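Local coordinates for uncharacterized protein (Methanothermobacter thermautotrophicus, PDB 1L1S) that is of unknown function but belongs to the DsrE/DsrF-like family, whose studied members include proteins of sulfur metabolism, and forms a three-subunit assembly, at residues A[46-51]-A[81-87]; A[13-19]-A[53-57]; A[5-11]-A[36-42]; A[22-26]-A[58-62]. One frame throughout, in Å; residues are numbered along the deposited sequence.

Interaction 1 of 4, residues A[46-51]-A[81-87]; sequences VNVLRR and MDGDDLL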
loop_
_atom_site.group_PDB
_atom_site.type_symbol
_atom_site.label_atom_id
_atom_site.label_comp_id
_atom_site.label_asym_id
_atom_site.label_seq_id
_atom_site.Cartn_x
_atom_site.Cartn_y
_atom_site.Cartn_z
ATOM N N VAL A 46 8.919 5.076 -12.693
ATOM C CA VAL A 46 10.014 6.004 -12.962
ATOM C C VAL A 46 9.767 6.900 -14.180
ATOM O O VAL A 46 10.343 7.990 -14.273
ATOM C CB VAL A 46 11.349 5.276 -13.121
ATOM C CG1 VAL A 46 11.642 4.492 -11.848
ATOM C CG2 VAL A 46 11.324 4.375 -14.339
ATOM N N ASN A 47 8.915 6.463 -15.104
ATOM C CA ASN A 47 8.630 7.285 -16.274
ATOM C C ASN A 47 8.146 8.668 -15.845
ATOM O O ASN A 47 8.283 9.641 -16.577
ATOM C CB ASN A 47 7.584 6.616 -17.172
ATOM C CG ASN A 47 8.090 5.324 -17.781
ATOM O OD1 ASN A 47 9.284 5.181 -18.038
ATOM N ND2 ASN A 47 7.184 4.382 -18.029
ATOM N N VAL A 48 7.595 8.754 -14.640
ATOM C CA VAL A 48 7.112 10.025 -14.127
ATOM C C VAL A 48 8.255 10.982 -13.815
ATOM O O VAL A 48 8.071 12.203 -13.811
ATOM C CB VAL A 48 6.278 9.821 -12.849
ATOM C CG1 VAL A 48 6.103 11.147 -12.125
ATOM C CG2 VAL A 48 4.915 9.244 -13.217
ATOM N N LEU A 49 9.434 10.432 -13.557
ATOM C CA LEU A 49 10.587 11.254 -13.225
ATOM C C LEU A 49 11.475 11.604 -14.431
ATOM O O LEU A 49 12.518 12.230 -14.259
ATOM C CB LEU A 49 11.418 10.552 -12.146
ATOM C CG LEU A 49 10.661 10.056 -10.904
ATOM C CD1 LEU A 49 11.643 9.486 -9.893
ATOM C CD2 LEU A 49 9.869 11.213 -10.288
ATOM N N ARG A 50 11.067 11.196 -15.635
ATOM C CA ARG A 50 11.830 11.474 -16.864
ATOM C C ARG A 50 11.807 12.959 -17.215
ATOM O O ARG A 50 10.857 13.663 -16.894
ATOM C CB ARG A 50 11.236 10.733 -18.064
ATOM C CG ARG A 50 11.538 9.259 -18.185
ATOM C CD ARG A 50 10.771 8.684 -19.377
ATOM N NE ARG A 50 11.456 7.546 -19.976
ATOM C CZ ARG A 50 12.550 7.640 -20.730
ATOM N NH1 ARG A 50 13.082 8.822 -21.000
ATOM N NH2 ARG A 50 13.140 6.544 -21.182
ATOM N N ARG A 51 12.840 13.427 -17.908
ATOM C CA ARG A 51 12.886 14.827 -18.317
ATOM C C ARG A 51 11.747 15.132 -19.300
ATOM O O ARG A 51 11.143 16.199 -19.250
ATOM C CB ARG A 51 14.233 15.159 -18.979
ATOM C CG ARG A 51 14.347 16.627 -19.412
ATOM C CD ARG A 51 15.690 16.966 -20.077
ATOM N NE ARG A 51 16.824 16.822 -19.165
ATOM C CZ ARG A 51 17.581 15.736 -19.066
ATOM N NH1 ARG A 51 17.336 14.679 -19.834
ATOM N NH2 ARG A 51 18.580 15.703 -18.190
HETATM N N MSE A 81 17.631 3.057 -18.975
HETATM C CA MSE A 81 17.651 4.440 -18.543
HETATM C C MSE A 81 18.878 4.649 -17.676
HETATM O O MSE A 81 19.408 3.695 -17.097
HETATM C CB MSE A 81 16.403 4.769 -17.714
HETATM C CG MSE A 81 15.303 5.485 -18.465
HETATM SE SE MSE A 81 13.730 5.765 -17.326
HETATM C CE MSE A 81 12.791 4.147 -17.836
ATOM N N ASP A 82 19.342 5.890 -17.604
ATOM C CA ASP A 82 20.465 6.222 -16.743
ATOM C C ASP A 82 20.109 7.587 -16.166
ATOM O O ASP A 82 19.096 8.152 -16.549
ATOM C CB ASP A 82 21.787 6.241 -17.531
ATOM C CG ASP A 82 22.064 7.569 -18.212
ATOM O OD1 ASP A 82 23.256 7.865 -18.435
ATOM O OD2 ASP A 82 21.114 8.308 -18.533
ATOM N N GLY A 83 20.918 8.109 -15.253
ATOM C CA GLY A 83 20.626 9.397 -14.639
ATOM C C GLY A 83 20.462 10.593 -15.567
ATOM O O GLY A 83 19.861 11.606 -15.184
ATOM N N ASP A 84 21.009 10.484 -16.777
ATOM C CA ASP A 84 20.930 11.550 -17.770
ATOM C C ASP A 84 19.511 11.696 -18.307
ATOM O O ASP A 84 19.149 12.746 -18.832
ATOM C CB ASP A 84 21.895 11.263 -18.930
ATOM C CG ASP A 84 23.291 11.830 -18.692
ATOM O OD1 ASP A 84 23.740 11.876 -17.529
ATOM O OD2 ASP A 84 23.948 12.225 -19.674
ATOM N N ASP A 85 18.713 10.641 -18.168
ATOM C CA ASP A 85 17.333 10.658 -18.647
ATOM C C ASP A 85 16.367 11.290 -17.635
ATOM O O ASP A 85 15.239 11.638 -17.982
ATOM C CB ASP A 85 16.850 9.231 -18.950
ATOM C CG ASP A 85 17.739 8.500 -19.948
ATOM O OD1 ASP A 85 17.999 9.046 -21.045
ATOM O OD2 ASP A 85 18.170 7.372 -19.634
ATOM N N LEU A 86 16.816 11.442 -16.391
ATOM C CA LEU A 86 15.976 11.992 -15.331
ATOM C C LEU A 86 15.971 13.503 -15.245
ATOM O O LEU A 86 16.970 14.162 -15.536
ATOM C CB LEU A 86 16.407 11.428 -13.974
ATOM C CG LEU A 86 16.467 9.907 -13.911
ATOM C CD1 LEU A 86 17.269 9.498 -12.707
ATOM C CD2 LEU A 86 15.059 9.320 -13.875
ATOM N N LEU A 87 14.827 14.041 -14.835
ATOM C CA LEU A 87 14.660 15.477 -14.664
ATOM C C LEU A 87 15.648 15.946 -13.590
ATOM O O LEU A 87 16.009 15.182 -12.696
ATOM C CB LEU A 87 13.225 15.769 -14.221
ATOM C CG LEU A 87 12.782 17.234 -14.182
ATOM C CD1 LEU A 87 12.553 17.737 -15.600
ATOM C CD2 LEU A 87 11.500 17.358 -13.359
HETATM O O HOH W 1 13.921 11.437 -20.633
#
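Two backbone hydrogen bonds tie residues 46-51 to residues 81-87: Leu87 N donates to Leu49 O at 3.0 Å, almost perfectly straight, and Arg51 N donates to Asp85 O at 3.0 Å. Both flank the pair Arg50 and Leu86, whose CA atoms lie 4.5 Å apart, so the two loops form a single isolated beta bridge rather than a strand pair. The Arg51 side chain extends the link by gripping the backbone of the opposite turn, with NH1 and NH2 at 2.8 and 3.1 Å from Asp84 O. That turn is held from inside by Asp82 N, which donates to Asp85 OD2 at 2.8 Å. A water accepts a weak bond from Arg50 NH1 and donates to Asp85 O. Farther out, the selenomethionine at Met81 lays CG 3.6 Å from Arg50 NH2, over one face of the guanidinium, and its CE reaches Val46 CG2 at 3.8 Å. Leu49 CB and Leu86 CD2 meet at 4.2 Å on the buried side. The bridge thus joins the loop after strand 35-41 to the loop before strand 91-93; Leu49 and Leu86 rest on Ala71 of strand 68-72, while Leu87 packs against Val59 of helix 56-64.

Interaction 2 of 4, residues A[13-19]-A[53-57]; sequences DDESRVL and SEYSG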
loop_
_atom_site.group_PDB
_atom_site.type_symbol
_atom_site.label_atom_id
_atom_site.label_comp_id
_atom_site.label_asym_id
_atom_site.label_seq_id
_atom_site.Cartn_x
_atom_site.Cartn_y
_atom_site.Cartn_z
ATOM N N ASP A 13 2.440 4.286 -13.900
ATOM C CA ASP A 13 2.485 5.626 -14.473
ATOM C C ASP A 13 1.166 6.052 -15.111
ATOM O O ASP A 13 1.117 7.033 -15.852
ATOM C CB ASP A 13 3.637 5.749 -15.480
ATOM C CG ASP A 13 3.444 4.884 -16.715
ATOM O OD1 ASP A 13 2.751 3.851 -16.632
ATOM O OD2 ASP A 13 4.010 5.231 -17.775
ATOM N N ASP A 14 0.095 5.317 -14.821
ATOM C CA ASP A 14 -1.212 5.680 -15.357
ATOM C C ASP A 14 -1.585 7.040 -14.756
ATOM O O ASP A 14 -1.319 7.317 -13.576
ATOM C CB ASP A 14 -2.260 4.601 -15.031
ATOM C CG ASP A 14 -2.585 4.514 -13.556
ATOM O OD1 ASP A 14 -3.490 5.247 -13.101
ATOM O OD2 ASP A 14 -1.933 3.710 -12.847
ATOM N N GLU A 15 -2.171 7.893 -15.589
ATOM C CA GLU A 15 -2.538 9.242 -15.188
ATOM C C GLU A 15 -3.220 9.402 -13.821
ATOM O O GLU A 15 -2.690 10.067 -12.934
ATOM C CB GLU A 15 -3.385 9.880 -16.305
ATOM C CG GLU A 15 -4.017 11.210 -15.934
ATOM C CD GLU A 15 -4.132 12.180 -17.111
ATOM O OE1 GLU A 15 -4.943 13.119 -17.013
ATOM O OE2 GLU A 15 -3.410 12.019 -18.123
ATOM N N SER A 16 -4.385 8.798 -13.634
ATOM C CA SER A 16 -5.087 8.940 -12.356
ATOM C C SER A 16 -4.222 8.639 -11.125
ATOM O O SER A 16 -4.288 9.350 -10.136
ATOM C CB SER A 16 -6.347 8.076 -12.356
ATOM O OG SER A 16 -6.084 6.815 -12.946
ATOM N N ARG A 17 -3.395 7.604 -11.181
ATOM C CA ARG A 17 -2.546 7.285 -10.035
ATOM C C ARG A 17 -1.489 8.374 -9.805
ATOM O O ARG A 17 -1.216 8.773 -8.677
ATOM C CB ARG A 17 -1.854 5.939 -10.257
ATOM C CG ARG A 17 -1.112 5.404 -9.041
ATOM C CD ARG A 17 -1.782 4.158 -8.479
ATOM N NE ARG A 17 -3.003 4.448 -7.724
ATOM C CZ ARG A 17 -4.133 3.752 -7.838
ATOM N NH1 ARG A 17 -4.206 2.727 -8.683
ATOM N NH2 ARG A 17 -5.191 4.072 -7.094
ATOM N N VAL A 18 -0.897 8.856 -10.891
ATOM C CA VAL A 18 0.126 9.882 -10.789
ATOM C C VAL A 18 -0.462 11.173 -10.221
ATOM O O VAL A 18 0.097 11.771 -9.319
ATOM C CB VAL A 18 0.786 10.142 -12.173
ATOM C CG1 VAL A 18 1.843 11.230 -12.059
ATOM C CG2 VAL A 18 1.401 8.855 -12.693
ATOM N N LEU A 19 -1.600 11.597 -10.742
ATOM C CA LEU A 19 -2.219 12.818 -10.241
ATOM C C LEU A 19 -2.652 12.646 -8.785
ATOM O O LEU A 19 -2.661 13.609 -8.009
ATOM C CB LEU A 19 -3.410 13.207 -11.126
ATOM C CG LEU A 19 -3.022 13.637 -12.559
ATOM C CD1 LEU A 19 -4.281 13.956 -13.394
ATOM C CD2 LEU A 19 -2.105 14.866 -12.489
ATOM N N SER A 53 8.842 13.906 -19.362
ATOM C CA SER A 53 7.555 13.556 -18.793
ATOM C C SER A 53 6.587 14.722 -18.754
ATOM O O SER A 53 6.975 15.860 -18.517
ATOM C CB SER A 53 7.745 13.005 -17.378
ATOM O OG SER A 53 6.499 12.782 -16.748
ATOM N N GLU A 54 5.319 14.418 -18.992
ATOM C CA GLU A 54 4.246 15.406 -18.964
ATOM C C GLU A 54 4.055 15.941 -17.543
ATOM O O GLU A 54 3.368 16.937 -17.332
ATOM C CB GLU A 54 2.955 14.748 -19.419
ATOM C CG GLU A 54 2.602 13.543 -18.562
ATOM C CD GLU A 54 1.517 12.679 -19.172
ATOM O OE1 GLU A 54 0.341 13.117 -19.189
ATOM O OE2 GLU A 54 1.844 11.563 -19.642
ATOM N N TYR A 55 4.663 15.276 -16.566
ATOM C CA TYR A 55 4.533 15.694 -15.173
ATOM C C TYR A 55 5.760 16.453 -14.675
ATOM O O TYR A 55 5.862 16.766 -13.482
ATOM C CB TYR A 55 4.314 14.468 -14.279
ATOM C CG TYR A 55 3.216 13.529 -14.731
ATOM C CD1 TYR A 55 3.518 12.335 -15.397
ATOM C CD2 TYR A 55 1.877 13.820 -14.469
ATOM C CE1 TYR A 55 2.509 11.448 -15.785
ATOM C CE2 TYR A 55 0.855 12.945 -14.849
ATOM C CZ TYR A 55 1.172 11.763 -15.502
ATOM O OH TYR A 55 0.165 10.894 -15.863
ATOM N N SER A 56 6.693 16.736 -15.583
ATOM C CA SER A 56 7.924 17.437 -15.230
ATOM C C SER A 56 7.685 18.749 -14.491
ATOM O O SER A 56 8.395 19.062 -13.543
ATOM C CB SER A 56 8.780 17.679 -16.481
ATOM O OG SER A 56 7.989 18.156 -17.555
ATOM N N GLY A 57 6.684 19.510 -14.917
ATOM C CA GLY A 57 6.387 20.757 -14.236
ATOM C C GLY A 57 6.036 20.484 -12.780
ATOM O O GLY A 57 6.556 21.135 -11.865
#
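This is an aromatic helix-to-helix contact in an alpha/beta fold with a parallel sheet: Tyr55, at the N-cap position of helix 56-64, inserts its ring against the first turn of helix 15-31. The ring points across a gap in which the nearest CA atoms, those of Val18 and Tyr55, are still 8.5 Å apart, so the side chain rather than the backbone makes the junction. Both helix starts are well defined. Asp14 caps helix 15-31, its OD1 accepting from Arg17 N at 3.0 Å. Ahead of helix 56-64, residues 53-56 form a type I beta turn, and Ser53 OG accepts from Tyr55 N at 3.1 Å, an ST turn that fixes the backbone from which the ring projects. Leu19 CD2 borders the ring edge, 4.2 Å from Tyr55 CE2, and Glu15 CA approaches Tyr55 OH to 3.2 Å, also near the ring plane. On the exposed side two acidic groups come near each other, Glu15 OE2 lying 4.1 Å from Glu54 OE1, a like-charge approach. Val48 of the preceding loop also packs on Tyr55, on the same side of the ring plane as Val18. Over that face lies a CH-pi contact: Val18 CG1 sits 3.4 Å from the Tyr55 ring centroid, only 11° off the ring normal.

Interaction 3 of 4, residues A[5-11]-A[36-42]; sequences RVVFHID and RIEVVAY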
loop_
_atom_site.group_PDB
_atom_site.type_symbol
_atom_site.label_atom_id
_atom_site.label_comp_id
_atom_site.label_asym_id
_atom_site.label_seq_id
_atom_site.Cartn_x
_atom_site.Cartn_y
_atom_site.Cartn_z
ATOM N N ARG A 5 7.646 12.542 8.981
ATOM C CA ARG A 5 8.488 12.055 7.895
ATOM C C ARG A 5 7.711 10.977 7.161
ATOM O O ARG A 5 7.255 9.997 7.765
ATOM C CB ARG A 5 9.776 11.465 8.461
ATOM C CG ARG A 5 10.657 12.466 9.197
ATOM C CD ARG A 5 11.779 11.720 9.893
ATOM N NE ARG A 5 11.214 10.762 10.836
ATOM C CZ ARG A 5 11.902 9.798 11.435
ATOM N NH1 ARG A 5 13.199 9.653 11.194
ATOM N NH2 ARG A 5 11.283 8.978 12.271
ATOM N N VAL A 6 7.570 11.147 5.855
ATOM C CA VAL A 6 6.816 10.190 5.067
ATOM C C VAL A 6 7.391 9.951 3.680
ATOM O O VAL A 6 7.863 10.868 3.004
ATOM C CB VAL A 6 5.329 10.654 4.949
ATOM C CG1 VAL A 6 5.272 12.092 4.551
ATOM C CG2 VAL A 6 4.565 9.805 3.934
ATOM N N VAL A 7 7.345 8.694 3.265
ATOM C CA VAL A 7 7.822 8.305 1.958
ATOM C C VAL A 7 6.661 7.693 1.172
ATOM O O VAL A 7 5.965 6.784 1.663
ATOM C CB VAL A 7 8.996 7.279 2.068
ATOM C CG1 VAL A 7 8.583 6.090 2.909
ATOM C CG2 VAL A 7 9.411 6.807 0.686
ATOM N N PHE A 8 6.440 8.223 -0.030
ATOM C CA PHE A 8 5.392 7.733 -0.924
ATOM C C PHE A 8 5.976 6.704 -1.853
ATOM O O PHE A 8 7.157 6.750 -2.187
ATOM C CB PHE A 8 4.785 8.844 -1.764
ATOM C CG PHE A 8 3.864 9.745 -1.004
ATOM C CD1 PHE A 8 4.368 10.746 -0.194
ATOM C CD2 PHE A 8 2.481 9.600 -1.118
ATOM C CE1 PHE A 8 3.505 11.605 0.499
ATOM C CE2 PHE A 8 1.605 10.447 -0.436
ATOM C CZ PHE A 8 2.117 11.452 0.371
ATOM N N HIS A 9 5.129 5.782 -2.277
ATOM C CA HIS A 9 5.538 4.692 -3.146
ATOM C C HIS A 9 4.645 4.656 -4.367
ATOM O O HIS A 9 3.431 4.579 -4.244
ATOM C CB HIS A 9 5.429 3.391 -2.339
ATOM C CG HIS A 9 5.493 2.132 -3.146
ATOM N ND1 HIS A 9 5.337 0.888 -2.571
ATOM C CD2 HIS A 9 5.671 1.912 -4.471
ATOM C CE1 HIS A 9 5.412 -0.043 -3.503
ATOM N NE2 HIS A 9 5.614 0.550 -4.666
ATOM N N ILE A 10 5.249 4.746 -5.542
ATOM C CA ILE A 10 4.491 4.654 -6.779
ATOM C C ILE A 10 5.260 3.776 -7.767
ATOM O O ILE A 10 6.452 3.968 -7.975
ATOM C CB ILE A 10 4.229 6.044 -7.376
ATOM C CG1 ILE A 10 3.282 5.921 -8.563
ATOM C CG2 ILE A 10 5.538 6.725 -7.774
ATOM C CD1 ILE A 10 2.879 7.271 -9.114
ATOM N N ASP A 11 4.590 2.785 -8.343
ATOM C CA ASP A 11 5.244 1.911 -9.306
ATOM C C ASP A 11 4.457 1.760 -10.612
ATOM O O ASP A 11 4.680 0.824 -11.379
ATOM C CB ASP A 11 5.538 0.535 -8.679
ATOM C CG ASP A 11 4.305 -0.108 -8.030
ATOM O OD1 ASP A 11 4.485 -0.949 -7.115
ATOM O OD2 ASP A 11 3.164 0.209 -8.426
ATOM N N ARG A 36 8.544 16.120 6.287
ATOM C CA ARG A 36 9.602 15.829 5.350
ATOM C C ARG A 36 9.025 14.745 4.427
ATOM O O ARG A 36 8.517 13.721 4.894
ATOM C CB ARG A 36 10.820 15.330 6.120
ATOM C CG ARG A 36 12.035 15.093 5.277
ATOM C CD ARG A 36 13.235 14.852 6.161
ATOM N NE ARG A 36 14.395 14.481 5.357
ATOM C CZ ARG A 36 15.473 13.885 5.842
ATOM N NH1 ARG A 36 15.547 13.594 7.137
ATOM N NH2 ARG A 36 16.464 13.553 5.023
ATOM N N ILE A 37 9.084 14.984 3.122
ATOM C CA ILE A 37 8.531 14.035 2.165
ATOM C C ILE A 37 9.483 13.510 1.089
ATOM O O ILE A 37 10.218 14.281 0.472
ATOM C CB ILE A 37 7.355 14.646 1.387
ATOM C CG1 ILE A 37 6.317 15.255 2.337
ATOM C CG2 ILE A 37 6.713 13.573 0.511
ATOM C CD1 ILE A 37 5.111 15.862 1.590
ATOM N N GLU A 38 9.416 12.200 0.843
ATOM C CA GLU A 38 10.193 11.565 -0.213
ATOM C C GLU A 38 9.252 10.737 -1.064
ATOM O O GLU A 38 8.333 10.103 -0.551
ATOM C CB GLU A 38 11.287 10.659 0.345
ATOM C CG GLU A 38 12.365 11.406 1.117
ATOM C CD GLU A 38 13.581 10.541 1.396
ATOM O OE1 GLU A 38 13.421 9.298 1.476
ATOM O OE2 GLU A 38 14.689 11.106 1.544
ATOM N N VAL A 39 9.477 10.757 -2.372
ATOM C CA VAL A 39 8.661 9.997 -3.303
ATOM C C VAL A 39 9.557 8.995 -4.034
ATOM O O VAL A 39 10.450 9.379 -4.803
ATOM C CB VAL A 39 7.985 10.913 -4.338
ATOM C CG1 VAL A 39 7.174 10.092 -5.299
ATOM C CG2 VAL A 39 7.089 11.923 -3.647
ATOM N N VAL A 40 9.308 7.713 -3.780
ATOM C CA VAL A 40 10.067 6.640 -4.389
ATOM C C VAL A 40 9.264 6.021 -5.522
ATOM O O VAL A 40 8.183 5.457 -5.310
ATOM C CB VAL A 40 10.402 5.533 -3.366
ATOM C CG1 VAL A 40 11.180 4.402 -4.057
ATOM C CG2 VAL A 40 11.207 6.111 -2.217
ATOM N N ALA A 41 9.813 6.119 -6.726
ATOM C CA ALA A 41 9.162 5.598 -7.906
ATOM C C ALA A 41 10.030 4.542 -8.564
ATOM O O ALA A 41 11.225 4.768 -8.785
ATOM C CB ALA A 41 8.906 6.728 -8.887
ATOM N N TYR A 42 9.453 3.380 -8.852
ATOM C CA TYR A 42 10.210 2.346 -9.542
ATOM C C TYR A 42 9.311 1.686 -10.584
ATOM O O TYR A 42 8.135 2.027 -10.686
ATOM C CB TYR A 42 10.838 1.344 -8.556
ATOM C CG TYR A 42 9.897 0.563 -7.662
ATOM C CD1 TYR A 42 9.231 -0.572 -8.132
ATOM C CD2 TYR A 42 9.716 0.926 -6.327
ATOM C CE1 TYR A 42 8.411 -1.334 -7.289
ATOM C CE2 TYR A 42 8.893 0.172 -5.472
ATOM C CZ TYR A 42 8.247 -0.955 -5.961
ATOM O OH TYR A 42 7.430 -1.703 -5.126
#
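Strands 4-10 and 35-41 are the two parallel strands of a beta-alpha-beta unit, connected through helix 15-31, and they lie side by side in the central sheet. Six backbone hydrogen bonds run in the alternating parallel pattern, from Val6 N to Arg36 O (2.9 Å) through Phe8 N to Glu38 O (2.7 Å) and Val40 N to Phe8 O (2.8 Å) to Tyr42 N to Ile10 O (3.2 Å). The short strand axes diverge by 19°. Val6, Phe8, Ile10, Ile37, Val39 and Ala41 share one face, on which Val6 and Phe8 pack against Leu28 of helix 15-31; Phe8 CD1 meets Ile37 CG2 at 3.7 Å and Ile10 CG2 meets Ala41 CB at 3.5 Å. The other face carries Val7 and Val40, whose CG2 atoms touch at 3.5 Å, and Glu38, which is salt-bridged to Arg68 and Arg103 and hydrogen-bonded to His99. At the C-terminal ends of the strands a polar cluster gathers beside the third subunit, whose Leu20 packs on Asp11 and Tyr42. Here His9 ND1 is hydrogen-bonded to Tyr110, Asp11 CB lies over the Tyr42 ring, and His9 NE2 donates to Asp11 OD1 at 3.1 Å.

Interaction 4 of 4, residues A[22-26]-A[58-62]; sequences ISNVR and DVSEL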
loop_
_atom_site.group_PDB
_atom_site.type_symbol
_atom_site.label_atom_id
_atom_site.label_comp_id
_atom_site.label_asym_id
_atom_site.label_seq_id
_atom_site.Cartn_x
_atom_site.Cartn_y
_atom_site.Cartn_z
ATOM N N ILE A 22 0.534 13.194 -6.666
ATOM C CA ILE A 22 0.824 14.622 -6.669
ATOM C C ILE A 22 -0.116 15.358 -5.719
ATOM O O ILE A 22 0.320 16.147 -4.891
ATOM C CB ILE A 22 0.662 15.205 -8.079
ATOM C CG1 ILE A 22 1.727 14.607 -9.004
ATOM C CG2 ILE A 22 0.765 16.737 -8.030
ATOM C CD1 ILE A 22 1.531 14.968 -10.448
ATOM N N SER A 23 -1.408 15.084 -5.861
ATOM C CA SER A 23 -2.421 15.694 -5.025
ATOM C C SER A 23 -2.180 15.358 -3.566
ATOM O O SER A 23 -2.276 16.229 -2.703
ATOM C CB SER A 23 -3.813 15.209 -5.434
ATOM O OG SER A 23 -4.740 15.445 -4.384
ATOM N N ASN A 24 -1.869 14.095 -3.286
ATOM C CA ASN A 24 -1.607 13.679 -1.907
ATOM C C ASN A 24 -0.385 14.404 -1.323
ATOM O O ASN A 24 -0.382 14.782 -0.152
ATOM C CB ASN A 24 -1.398 12.166 -1.835
ATOM C CG ASN A 24 -2.672 11.392 -2.119
ATOM O OD1 ASN A 24 -3.766 11.931 -2.013
ATOM N ND2 ASN A 24 -2.534 10.124 -2.469
ATOM N N VAL A 25 0.655 14.596 -2.129
ATOM C CA VAL A 25 1.857 15.298 -1.651
ATOM C C VAL A 25 1.538 16.752 -1.274
ATOM O O VAL A 25 1.957 17.233 -0.227
ATOM C CB VAL A 25 2.973 15.298 -2.721
ATOM C CG1 VAL A 25 4.070 16.300 -2.354
ATOM C CG2 VAL A 25 3.558 13.883 -2.839
ATOM N N ARG A 26 0.788 17.440 -2.123
ATOM C CA ARG A 26 0.420 18.823 -1.846
ATOM C C ARG A 26 -0.518 18.919 -0.644
ATOM O O ARG A 26 -0.343 19.777 0.212
ATOM C CB ARG A 26 -0.237 19.445 -3.076
ATOM C CG ARG A 26 0.747 19.739 -4.186
ATOM C CD ARG A 26 0.074 20.335 -5.412
ATOM N NE ARG A 26 1.077 20.720 -6.402
ATOM C CZ ARG A 26 0.982 20.482 -7.708
ATOM N NH1 ARG A 26 -0.079 19.859 -8.203
ATOM N NH2 ARG A 26 1.968 20.846 -8.516
ATOM N N ASP A 58 5.156 19.506 -12.560
ATOM C CA ASP A 58 4.749 19.153 -11.208
ATOM C C ASP A 58 5.942 18.644 -10.409
ATOM O O ASP A 58 6.147 19.046 -9.258
ATOM C CB ASP A 58 3.638 18.094 -11.238
ATOM C CG ASP A 58 2.293 18.670 -11.651
ATOM O OD1 ASP A 58 1.921 19.740 -11.130
ATOM O OD2 ASP A 58 1.599 18.053 -12.485
ATOM N N VAL A 59 6.748 17.782 -11.018
ATOM C CA VAL A 59 7.910 17.259 -10.302
ATOM C C VAL A 59 8.940 18.334 -9.956
ATOM O O VAL A 59 9.426 18.380 -8.829
ATOM C CB VAL A 59 8.597 16.131 -11.088
ATOM C CG1 VAL A 59 9.894 15.735 -10.418
ATOM C CG2 VAL A 59 7.685 14.942 -11.158
ATOM N N SER A 60 9.266 19.211 -10.907
ATOM C CA SER A 60 10.256 20.249 -10.619
ATOM C C SER A 60 9.744 21.201 -9.544
ATOM O O SER A 60 10.481 21.567 -8.629
ATOM C CB SER A 60 10.617 21.039 -11.876
ATOM O OG SER A 60 9.608 21.982 -12.187
ATOM N N GLU A 61 8.476 21.584 -9.641
ATOM C CA GLU A 61 7.904 22.487 -8.653
ATOM C C GLU A 61 7.945 21.927 -7.230
ATOM O O GLU A 61 8.361 22.622 -6.305
ATOM C CB GLU A 61 6.461 22.820 -9.006
ATOM C CG GLU A 61 5.756 23.580 -7.907
ATOM C CD GLU A 61 4.345 23.959 -8.282
ATOM O OE1 GLU A 61 3.685 24.639 -7.464
ATOM O OE2 GLU A 61 3.897 23.583 -9.394
ATOM N N LEU A 62 7.513 20.677 -7.050
ATOM C CA LEU A 62 7.516 20.074 -5.713
ATOM C C LEU A 62 8.924 19.875 -5.170
ATOM O O LEU A 62 9.142 19.871 -3.953
ATOM C CB LEU A 62 6.769 18.734 -5.722
ATOM C CG LEU A 62 5.253 18.870 -5.884
ATOM C CD1 LEU A 62 4.605 17.531 -6.171
ATOM C CD2 LEU A 62 4.692 19.473 -4.630
#
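Arg26 and Leu62, each with 77 Å² buried by the contact, and Asp58, with 54 Å², carry this meeting of helices 15-31 and 56-64. Arg26 leaves its helix sideways, but its extended side chain reaches across to the neighbouring one, where NH2 makes a hydrogen-bonded salt bridge of 2.8 Å to Asp58 OD1, with the oxygen near the guanidinium plane. The same NH2 forms a second, longer salt bridge of 3.5 Å to Glu61 OE2. One arginine thus serves two carboxylates three residues apart on successive levels of helix 56-64, a small charge network at the outer edge of the interface. Beneath it, Leu62 fills the space between the helices: CD2 lies 4.0 Å from both Val25 CG1 and Arg26 CG, and CD1 lies 4.3 Å from Ile22 CG2. Asp58 plays a double part, since its OD2 also rests 3.7 Å from Ile22 CD1. The short helical segments run nearly parallel, 17° apart, yet their axes come no closer than 11.7 Å, so the gap is bridged by side chains, not by close backbone approach. Both lie against the same face of the parallel sheet: Val25 packs on Phe8 of strand 4-10 and on Ile37 and Val39 of strand 35-41, whereas Leu62 touches Phe69 of strand 68-72 and shares Val67 with Val25.

In the fold
Interaction 3 forms the middle of the sheet, and interactions 2 and 4 are two levels of one helix pair, 15-31 with 56-64, their centres about 10 Å apart. The levels touch where Tyr55 CD2 meets Ile22 CD1 at 4.2 Å. Interaction 4 lies on interaction 3 through Phe8 CE2 and Asn24 CB, 3.7 Å apart; Val18 CA approaches Ile10 CD1 to 4.1 Å between interactions 2 and 3. Interaction 1 lies beyond one end of this layer, its centre about 13 Å from that of interaction 2, linked by a probable hydrogen bond of 3.3 Å from Asn47 ND2 to Asp13 OD2. It also reaches helix 56-64, Leu87 CD2 lying 3.7 Å from Val59 CG1.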